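Local structure of crystal protein (Bacillus thuringiensis serovar dakota, 2ZTB) at residues Asn90-Phe96 with Val162-Ser168; Ile82-Asp86 with Ile102-Phe106; Phe106-Val112 with Thr229-Ser235. The protein is a proteolytically activated bacterial toxin that recognizes cancer cells and, as in related beta-rich toxins, probably acts by forming pores in their membranes. All coordinates share one frame; numbering follows the deposited sequence.

Contact 1: Asn90-Phe96 with Val162-Ser168; sequences NNTNEPF and VTVPAQS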
loop_
_atom_site.group_PDB
_atom_site.type_symbol
_atom_site.label_atom_id
_atom_site.label_comp_id
_atom_site.label_asym_id
_atom_site.label_seq_id
_atom_site.Cartn_x
_atom_site.Cartn_y
_atom_site.Cartn_z
ATOM N N ASN A 90 19.395 33.960 -34.623
ATOM C CA ASN A 90 19.277 35.022 -35.620
ATOM C C ASN A 90 20.607 35.234 -36.340
ATOM O O ASN A 90 21.532 35.852 -35.797
ATOM C CB ASN A 90 18.790 36.335 -34.986
ATOM C CG ASN A 90 18.312 37.349 -36.019
ATOM O OD1 ASN A 90 18.394 37.116 -37.229
ATOM N ND2 ASN A 90 17.801 38.485 -35.540
ATOM N N ASN A 91 20.689 34.706 -37.559
ATOM C CA ASN A 91 21.911 34.770 -38.359
ATOM C C ASN A 91 21.952 35.962 -39.310
ATOM O O ASN A 91 22.839 36.049 -40.152
ATOM C CB ASN A 91 22.127 33.455 -39.121
ATOM C CG ASN A 91 22.623 32.333 -38.220
ATOM O OD1 ASN A 91 23.637 32.477 -37.535
ATOM N ND2 ASN A 91 21.909 31.208 -38.218
ATOM N N THR A 92 20.995 36.877 -39.160
ATOM C CA THR A 92 20.895 38.058 -40.019
ATOM C C THR A 92 21.372 39.322 -39.303
ATOM O O THR A 92 21.634 39.303 -38.102
ATOM C CB THR A 92 19.449 38.281 -40.556
ATOM O OG1 THR A 92 18.606 38.788 -39.512
ATOM C CG2 THR A 92 18.862 36.986 -41.125
ATOM N N ASN A 93 21.482 40.415 -40.053
ATOM C CA ASN A 93 21.925 41.699 -39.511
ATOM C C ASN A 93 20.777 42.516 -38.913
ATOM O O ASN A 93 21.000 43.586 -38.330
ATOM C CB ASN A 93 22.654 42.510 -40.589
ATOM C CG ASN A 93 23.846 41.767 -41.180
ATOM O OD1 ASN A 93 24.103 40.607 -40.851
ATOM N ND2 ASN A 93 24.580 42.438 -42.059
ATOM N N GLU A 94 19.556 42.004 -39.073
ATOM C CA GLU A 94 18.350 42.643 -38.546
ATOM C C GLU A 94 17.695 41.751 -37.486
ATOM O O GLU A 94 17.621 40.530 -37.664
ATOM C CB GLU A 94 17.340 42.935 -39.670
ATOM C CG GLU A 94 17.854 43.822 -40.808
ATOM C CD GLU A 94 17.856 45.317 -40.476
ATOM O OE1 GLU A 94 17.318 45.717 -39.417
ATOM O OE2 GLU A 94 18.399 46.100 -41.292
ATOM N N PRO A 95 17.222 42.360 -36.380
ATOM C CA PRO A 95 16.423 41.632 -35.405
ATOM C C PRO A 95 15.118 41.134 -36.028
ATOM O O PRO A 95 14.613 41.750 -36.973
ATOM C CB PRO A 95 16.131 42.691 -34.328
ATOM C CG PRO A 95 16.308 44.002 -35.011
ATOM C CD PRO A 95 17.418 43.769 -35.981
ATOM N N PHE A 96 14.602 40.010 -35.531
ATOM C CA PHE A 96 13.250 39.589 -35.883
ATOM C C PHE A 96 12.445 39.186 -34.641
ATOM O O PHE A 96 13.010 38.748 -33.634
ATOM C CB PHE A 96 13.249 38.492 -36.969
ATOM C CG PHE A 96 13.729 37.138 -36.497
ATOM C CD1 PHE A 96 14.989 36.667 -36.870
ATOM C CD2 PHE A 96 12.911 36.317 -35.713
ATOM C CE1 PHE A 96 15.439 35.414 -36.453
ATOM C CE2 PHE A 96 13.345 35.062 -35.285
ATOM C CZ PHE A 96 14.615 34.605 -35.656
ATOM N N VAL A 162 8.749 36.321 -29.156
ATOM C CA VAL A 162 10.103 36.731 -28.777
ATOM C C VAL A 162 10.853 37.492 -29.874
ATOM O O VAL A 162 10.752 37.171 -31.068
ATOM C CB VAL A 162 10.946 35.552 -28.085
ATOM C CG1 VAL A 162 10.282 34.190 -28.255
ATOM C CG2 VAL A 162 12.415 35.532 -28.518
ATOM N N THR A 163 11.567 38.533 -29.459
ATOM C CA THR A 163 12.449 39.286 -30.351
ATOM C C THR A 163 13.877 38.818 -30.118
ATOM O O THR A 163 14.354 38.786 -28.977
ATOM C CB THR A 163 12.365 40.808 -30.097
ATOM O OG1 THR A 163 11.001 41.238 -30.184
ATOM C CG2 THR A 163 13.213 41.591 -31.121
ATOM N N VAL A 164 14.551 38.425 -31.192
ATOM C CA VAL A 164 15.964 38.075 -31.085
ATOM C C VAL A 164 16.798 39.097 -31.868
ATOM O O VAL A 164 16.606 39.266 -33.082
ATOM C CB VAL A 164 16.273 36.554 -31.395
ATOM C CG1 VAL A 164 15.650 36.101 -32.704
ATOM C CG2 VAL A 164 17.779 36.268 -31.358
ATOM N N PRO A 165 17.668 39.839 -31.147
ATOM C CA PRO A 165 18.522 40.874 -31.735
ATOM C C PRO A 165 19.440 40.358 -32.848
ATOM O O PRO A 165 19.562 39.140 -33.052
ATOM C CB PRO A 165 19.342 41.398 -30.545
ATOM C CG PRO A 165 19.114 40.464 -29.433
ATOM C CD PRO A 165 17.835 39.745 -29.685
ATOM N N ALA A 166 20.083 41.308 -33.531
ATOM C CA ALA A 166 20.839 41.090 -34.768
ATOM C C ALA A 166 21.638 39.785 -34.844
ATOM O O ALA A 166 21.251 38.864 -35.559
ATOM C CB ALA A 166 21.733 42.305 -35.066
ATOM N N GLN A 167 22.744 39.704 -34.112
ATOM C CA GLN A 167 23.667 38.575 -34.266
ATOM C C GLN A 167 23.736 37.778 -32.993
ATOM O O GLN A 167 24.745 37.801 -32.284
ATOM C CB GLN A 167 25.072 39.046 -34.682
ATOM C CG GLN A 167 25.194 39.479 -36.142
ATOM C CD GLN A 167 24.934 38.349 -37.138
ATOM O OE1 GLN A 167 24.344 38.577 -38.195
ATOM N NE2 GLN A 167 25.381 37.134 -36.812
ATOM N N SER A 168 22.653 37.061 -32.714
ATOM C CA SER A 168 22.476 36.425 -31.417
ATOM C C SER A 168 21.527 35.237 -31.441
ATOM O O SER A 168 20.797 35.001 -32.410
ATOM C CB SER A 168 21.983 37.459 -30.398
ATOM O OG SER A 168 20.998 38.295 -30.977
#

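Contact 2: Ile82-Asp86 with Ile102-Phe106; sequences ILAQD and ITGSF. With EDO (1,2-ethanediol), chain G.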
loop_
_atom_site.group_PDB
_atom_site.type_symbol
_atom_site.label_atom_id
_atom_site.label_comp_id
_atom_site.label_asym_id
_atom_site.label_seq_id
_atom_site.Cartn_x
_atom_site.Cartn_y
_atom_site.Cartn_z
ATOM N N ILE A 82 13.233 21.927 -15.840
ATOM C CA ILE A 82 13.064 22.267 -17.246
ATOM C C ILE A 82 12.353 21.125 -17.949
ATOM O O ILE A 82 12.868 19.998 -18.011
ATOM C CB ILE A 82 14.416 22.531 -17.965
ATOM C CG1 ILE A 82 15.384 23.367 -17.111
ATOM C CG2 ILE A 82 14.194 23.166 -19.331
ATOM C CD1 ILE A 82 14.900 24.722 -16.709
ATOM N N LEU A 83 11.166 21.419 -18.473
ATOM C CA LEU A 83 10.387 20.432 -19.218
ATOM C C LEU A 83 10.627 20.530 -20.716
ATOM O O LEU A 83 10.443 19.560 -21.446
ATOM C CB LEU A 83 8.887 20.564 -18.928
ATOM C CG LEU A 83 8.350 20.282 -17.521
ATOM C CD1 LEU A 83 6.822 20.150 -17.586
ATOM C CD2 LEU A 83 8.979 19.029 -16.894
ATOM N N ALA A 84 11.025 21.709 -21.173
ATOM C CA ALA A 84 11.304 21.930 -22.584
ATOM C C ALA A 84 12.261 23.084 -22.697
ATOM O O ALA A 84 12.271 23.967 -21.845
ATOM C CB ALA A 84 10.025 22.226 -23.355
ATOM N N GLN A 85 13.076 23.060 -23.742
ATOM C CA GLN A 85 14.008 24.128 -24.010
ATOM C C GLN A 85 14.281 24.245 -25.506
ATOM O O GLN A 85 14.594 23.263 -26.169
ATOM C CB GLN A 85 15.309 23.911 -23.241
ATOM C CG GLN A 85 16.215 25.121 -23.259
ATOM C CD GLN A 85 17.531 24.886 -22.573
ATOM O OE1 GLN A 85 18.576 24.920 -23.209
ATOM N NE2 GLN A 85 17.498 24.669 -21.273
ATOM N N ASP A 86 14.163 25.469 -26.018
ATOM C CA ASP A 86 14.340 25.761 -27.429
ATOM C C ASP A 86 15.163 27.030 -27.586
ATOM O O ASP A 86 15.025 27.979 -26.814
ATOM C CB ASP A 86 12.981 25.902 -28.132
ATOM C CG ASP A 86 12.265 24.560 -28.299
ATOM O OD1 ASP A 86 12.714 23.727 -29.123
ATOM O OD2 ASP A 86 11.260 24.320 -27.596
ATOM N N ILE A 102 6.359 26.156 -27.513
ATOM C CA ILE A 102 7.260 25.273 -26.792
ATOM C C ILE A 102 6.401 24.203 -26.066
ATOM O O ILE A 102 5.386 24.526 -25.459
ATOM C CB ILE A 102 8.247 26.083 -25.848
ATOM C CG1 ILE A 102 9.248 25.151 -25.156
ATOM C CG2 ILE A 102 7.503 26.881 -24.753
ATOM C CD1 ILE A 102 10.570 25.842 -24.723
ATOM N N THR A 103 6.804 22.936 -26.176
ATOM C CA THR A 103 6.020 21.800 -25.712
ATOM C C THR A 103 6.867 20.882 -24.851
ATOM O O THR A 103 8.004 20.574 -25.196
ATOM C CB THR A 103 5.413 20.990 -26.897
ATOM O OG1 THR A 103 4.714 21.870 -27.780
ATOM C CG2 THR A 103 4.418 19.936 -26.400
ATOM N N GLY A 104 6.302 20.467 -23.714
ATOM C CA GLY A 104 6.903 19.467 -22.843
ATOM C C GLY A 104 5.865 18.443 -22.411
ATOM O O GLY A 104 4.663 18.687 -22.497
ATOM N N SER A 105 6.329 17.271 -21.973
ATOM C CA SER A 105 5.453 16.342 -21.269
ATOM C C SER A 105 6.068 15.776 -20.011
ATOM O O SER A 105 7.284 15.622 -19.894
ATOM C CB SER A 105 4.910 15.226 -22.160
ATOM O OG SER A 105 5.948 14.524 -22.786
ATOM N N PHE A 106 5.189 15.493 -19.064
ATOM C CA PHE A 106 5.560 15.040 -17.759
ATOM C C PHE A 106 4.658 13.852 -17.470
ATOM O O PHE A 106 3.463 13.885 -17.769
ATOM C CB PHE A 106 5.310 16.169 -16.762
ATOM C CG PHE A 106 5.806 15.893 -15.375
ATOM C CD1 PHE A 106 7.050 16.333 -14.979
ATOM C CD2 PHE A 106 5.002 15.225 -14.455
ATOM C CE1 PHE A 106 7.488 16.108 -13.703
ATOM C CE2 PHE A 106 5.436 14.999 -13.171
ATOM C CZ PHE A 106 6.673 15.434 -12.794
HETATM C C1 EDO G . 9.225 21.530 -28.913
HETATM O O1 EDO G . 9.302 22.333 -27.726
HETATM C C2 EDO G . 10.180 20.347 -28.782
HETATM O O2 EDO G . 9.867 19.316 -29.730
HETATM O O HOH W 1 9.518 17.333 -21.290
#

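Contact 3: Phe106-Val112 with Thr229-Ser235; sequences FTNTSTV and TVTNVSS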
loop_
_atom_site.group_PDB
_atom_site.type_symbol
_atom_site.label_atom_id
_atom_site.label_comp_id
_atom_site.label_asym_id
_atom_site.label_seq_id
_atom_site.Cartn_x
_atom_site.Cartn_y
_atom_site.Cartn_z
ATOM N N PHE A 106 5.189 15.493 -19.064
ATOM C CA PHE A 106 5.560 15.040 -17.759
ATOM C C PHE A 106 4.658 13.852 -17.470
ATOM O O PHE A 106 3.463 13.885 -17.769
ATOM C CB PHE A 106 5.310 16.169 -16.762
ATOM C CG PHE A 106 5.806 15.893 -15.375
ATOM C CD1 PHE A 106 7.050 16.333 -14.979
ATOM C CD2 PHE A 106 5.002 15.225 -14.455
ATOM C CE1 PHE A 106 7.488 16.108 -13.703
ATOM C CE2 PHE A 106 5.436 14.999 -13.171
ATOM C CZ PHE A 106 6.673 15.434 -12.794
ATOM N N THR A 107 5.241 12.791 -16.925
ATOM C CA THR A 107 4.475 11.619 -16.568
ATOM C C THR A 107 4.247 11.615 -15.055
ATOM O O THR A 107 5.198 11.463 -14.266
ATOM C CB THR A 107 5.149 10.331 -17.088
ATOM O OG1 THR A 107 5.251 10.421 -18.508
ATOM C CG2 THR A 107 4.337 9.099 -16.730
ATOM N N ASN A 108 2.988 11.838 -14.669
ATOM C CA ASN A 108 2.584 11.814 -13.264
ATOM C C ASN A 108 2.585 10.380 -12.793
ATOM O O ASN A 108 2.164 9.497 -13.532
ATOM C CB ASN A 108 1.163 12.381 -13.067
ATOM C CG ASN A 108 1.029 13.843 -13.466
ATOM O OD1 ASN A 108 1.999 14.608 -13.514
ATOM N ND2 ASN A 108 -0.197 14.244 -13.729
ATOM N N THR A 109 3.066 10.141 -11.576
ATOM C CA THR A 109 2.943 8.807 -10.973
ATOM C C THR A 109 2.139 8.839 -9.679
ATOM O O THR A 109 2.222 9.797 -8.897
ATOM C CB THR A 109 4.317 8.138 -10.716
ATOM O OG1 THR A 109 5.131 8.999 -9.917
ATOM C CG2 THR A 109 5.034 7.835 -12.022
ATOM N N SER A 110 1.361 7.781 -9.471
ATOM C CA SER A 110 0.699 7.508 -8.186
ATOM C C SER A 110 1.134 6.140 -7.705
ATOM O O SER A 110 0.966 5.158 -8.421
ATOM C CB SER A 110 -0.822 7.515 -8.336
ATOM O OG SER A 110 -1.255 8.664 -9.035
ATOM N N THR A 111 1.697 6.083 -6.500
ATOM C CA THR A 111 2.247 4.843 -5.943
ATOM C C THR A 111 1.550 4.447 -4.621
ATOM O O THR A 111 1.359 5.286 -3.739
ATOM C CB THR A 111 3.772 4.962 -5.770
ATOM O OG1 THR A 111 4.366 5.243 -7.047
ATOM C CG2 THR A 111 4.405 3.658 -5.187
ATOM N N VAL A 112 1.133 3.184 -4.511
ATOM C CA VAL A 112 0.711 2.609 -3.212
ATOM C C VAL A 112 1.725 1.533 -2.749
ATOM O O VAL A 112 2.334 0.830 -3.568
ATOM C CB VAL A 112 -0.761 2.071 -3.252
ATOM C CG1 VAL A 112 -0.873 0.796 -4.097
ATOM C CG2 VAL A 112 -1.328 1.855 -1.838
ATOM N N THR A 229 1.869 3.566 2.589
ATOM C CA THR A 229 1.977 4.936 2.112
ATOM C C THR A 229 1.338 5.056 0.734
ATOM O O THR A 229 1.449 4.163 -0.107
ATOM C CB THR A 229 3.453 5.383 2.038
ATOM O OG1 THR A 229 4.077 5.137 3.300
ATOM C CG2 THR A 229 3.569 6.894 1.708
ATOM N N VAL A 230 0.667 6.175 0.519
ATOM C CA VAL A 230 0.152 6.538 -0.803
ATOM C C VAL A 230 0.842 7.835 -1.246
ATOM O O VAL A 230 0.777 8.844 -0.549
ATOM C CB VAL A 230 -1.405 6.569 -0.839
ATOM C CG1 VAL A 230 -1.980 7.456 0.256
ATOM C CG2 VAL A 230 -1.923 6.979 -2.219
ATOM N N THR A 231 1.584 7.746 -2.355
ATOM C CA THR A 231 2.337 8.857 -2.939
ATOM C C THR A 231 1.783 9.269 -4.322
ATOM O O THR A 231 1.197 8.449 -5.051
ATOM C CB THR A 231 3.816 8.525 -3.046
ATOM O OG1 THR A 231 4.324 8.214 -1.745
ATOM C CG2 THR A 231 4.616 9.700 -3.584
ATOM N N ASN A 232 1.905 10.561 -4.634
ATOM C CA ASN A 232 1.562 11.099 -5.947
ATOM C C ASN A 232 2.670 12.074 -6.321
ATOM O O ASN A 232 3.071 12.898 -5.496
ATOM C CB ASN A 232 0.168 11.755 -5.945
ATOM C CG ASN A 232 -0.345 12.080 -7.362
ATOM O OD1 ASN A 232 -1.062 11.293 -7.969
ATOM N ND2 ASN A 232 0.038 13.244 -7.889
ATOM N N VAL A 233 3.225 11.909 -7.523
ATOM C CA VAL A 233 4.228 12.848 -8.067
ATOM C C VAL A 233 3.632 13.515 -9.312
ATOM O O VAL A 233 3.211 12.843 -10.261
ATOM C CB VAL A 233 5.625 12.188 -8.319
ATOM C CG1 VAL A 233 6.673 13.228 -8.746
ATOM C CG2 VAL A 233 6.135 11.480 -7.048
ATOM N N SER A 234 3.517 14.841 -9.263
ATOM C CA SER A 234 2.945 15.602 -10.379
ATOM C C SER A 234 3.641 16.948 -10.557
ATOM O O SER A 234 4.341 17.438 -9.657
ATOM C CB SER A 234 1.431 15.774 -10.218
ATOM O OG SER A 234 1.113 16.542 -9.067
ATOM N N SER A 235 3.481 17.517 -11.744
ATOM C CA SER A 235 4.086 18.794 -12.058
ATOM C C SER A 235 2.993 19.849 -11.999
ATOM O O SER A 235 1.831 19.550 -12.259
ATOM C CB SER A 235 4.764 18.766 -13.427
ATOM O OG SER A 235 3.801 18.536 -14.429
HETATM O O HOH W 2 3.649 5.169 -1.748
#

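Contact 1: Asn90-Phe96 with Val162-Ser168
One face of the Phe-96 ring is taken by Val-164, whose CG1 stands 3.7 Å from the ring centroid and 21° off the ring normal, a CH-pi contact displaced toward the CZ and CE2 rim. Both side chains have their touching branch between backbone N and carbonyl carbon (Phe-96 chi1 71°, Val-164 chi1 50°), so that the valine methyl runs alongside the ring. The other methyl of Val-164, CG2, packs on Asn-90 CB. The amide of Asn-90 is the second flat group. Its ND2 gives a hydrogen bond of 2.8 Å to Val-164 O and another to Glu-94 O; both acceptors lie near the amide plane, Glu-94 O in it and Val-164 O slightly tilted. A bent, weak bond to Pro-165 O adds to these. At the opposite end of the amide, Asn-90 OD1 accepts from Thr-92 N at 3.2 Å, an Asx turn. These bonds fix the rotation of the amide and tie the loop joining strands 61-90 and 96-116 to the turn after strand 147-164, at one tip of the elongated, beta-rich toxin. Phe-96 and Val-164 form an antiparallel hydrogen-bonded pair: Val-164 N reaches Phe-96 O at 2.9 Å, and Phe-96 N returns a longer bond to Val-164 O. That carbonyl therefore serves two donors, Phe-96 N and Asn-90 ND2, which approach from opposite faces of its plane. Farther along, Asn-90 N binds Ser-168 O at 2.8 Å, and Ala-166 CB rests against Asn-93 O. Arg-170 lies against Val-164 and donates to Thr-163 O.

Contact 2: Ile82-Asp86 with Ile102-Phe106
Asp-86 OD2 and the backbone N of Thr-103 meet at one hydroxyl of a bound 1,2-ethanediol, probably acquired from the crystallisation liquor. Its O1 donates to Asp-86 OD2 at 2.8 Å and accepts from Thr-103 N at 3.0 Å, in a nearly straight N-H...O hydrogen bond (170°), so a small molecule bridges two strands that do not bond to each other directly here. Asp-86 OD2 also lies 3.3 Å from Ile-102 CG1, as the two side chains pass one another head to tail. With CG1 anti to its backbone N (chi1 -177°), Ile-102 reaches toward strand 82-86, and this branch also packs on Ala-84 CB at 3.5 Å. Ala-84 CB also lies against the backbone, 3.2 Å from Thr-103 O. Gly-104 faces Ala-84 without a side chain, and their CA atoms come within 5.0 Å. Beyond it, Leu-83 CD2 touches the edge of the Phe-106 ring at CD1 (3.8 Å), near the ring plane. Backbone bonding is directed outward instead: Leu-83, Ala-84 and Asp-86 pair with strand 168-199, and Ile-102 and Gly-104 with strand 147-164. Leu-83 and Ala-84 both face Leu-174, the classic beta bulge, here within a long strand of the curled antiparallel sheet.

Contact 3: Phe106-Val112 with Thr229-Ser235
Strands 106-112 and 229-235 run antiparallel, 175° apart, with Thr-109/Val-233 and Thr-111/Thr-231 as hydrogen-bonded pairs and Ser-110/Asn-232 and Val-112/Val-230 as non-hydrogen-bonded pairs. Val-233 N to Thr-109 O is the shortest ladder bond, 2.7 Å; the return bond from Thr-109 N is longer and bent. On the face carrying Ser-110 and Asn-232, Ser-110 OG donates to Asn-232 OD1 at 2.8 Å. Asn-232 CG, anti to the backbone N (chi1 -169°), brings the amide to the neighbouring strand. This face is overlaid by the beta-hairpin of strands 126-132 and 136-142, whose Phe-132 and Val-138 touch Asn-232; as in aerolysin-type toxins, it is probably the membrane-inserting element. On the reverse face Thr-109 and Val-233 run alongside each other, Thr-109 OG1 3.6 Å from Val-233 CB. Where the ladder ends, Ser-235 CB sits over the centre of the Phe-106 ring, 3.5 Å from its centroid, a CH-pi contact 6° off the normal. A water at the other end donates to Thr-111 O and is also hydrogen-bonded to Thr-231 OG1. The hydrogen-bonded pairs are each closed by two backbone bonds, whereas Asn-108 OD1 and Ser-235 OG, toward the Phe-106 end, are buried with no partner in the model.

All three contacts belong to the same long antiparallel sheet, and none is fully buried. Contact 1 lies at the tip, about 55 Å from the chain centre, with the most exposed residues; contact 3 is nearest the middle, at about 13 Å, and contact 2 lies between. Contacts 2 and 3 share strand 96-116 and meet at Phe-106, while contact 1 joins the loop before that strand, and the strand's first residue, to the end of strand 147-164. The chemistry shifts accordingly: a side-chain amide organises the loops at the tip; apolar groups, with a diol probably from the crystallisation liquor, lie between strands that share no direct hydrogen bond in contact 2; a backbone ladder joins those of contact 3.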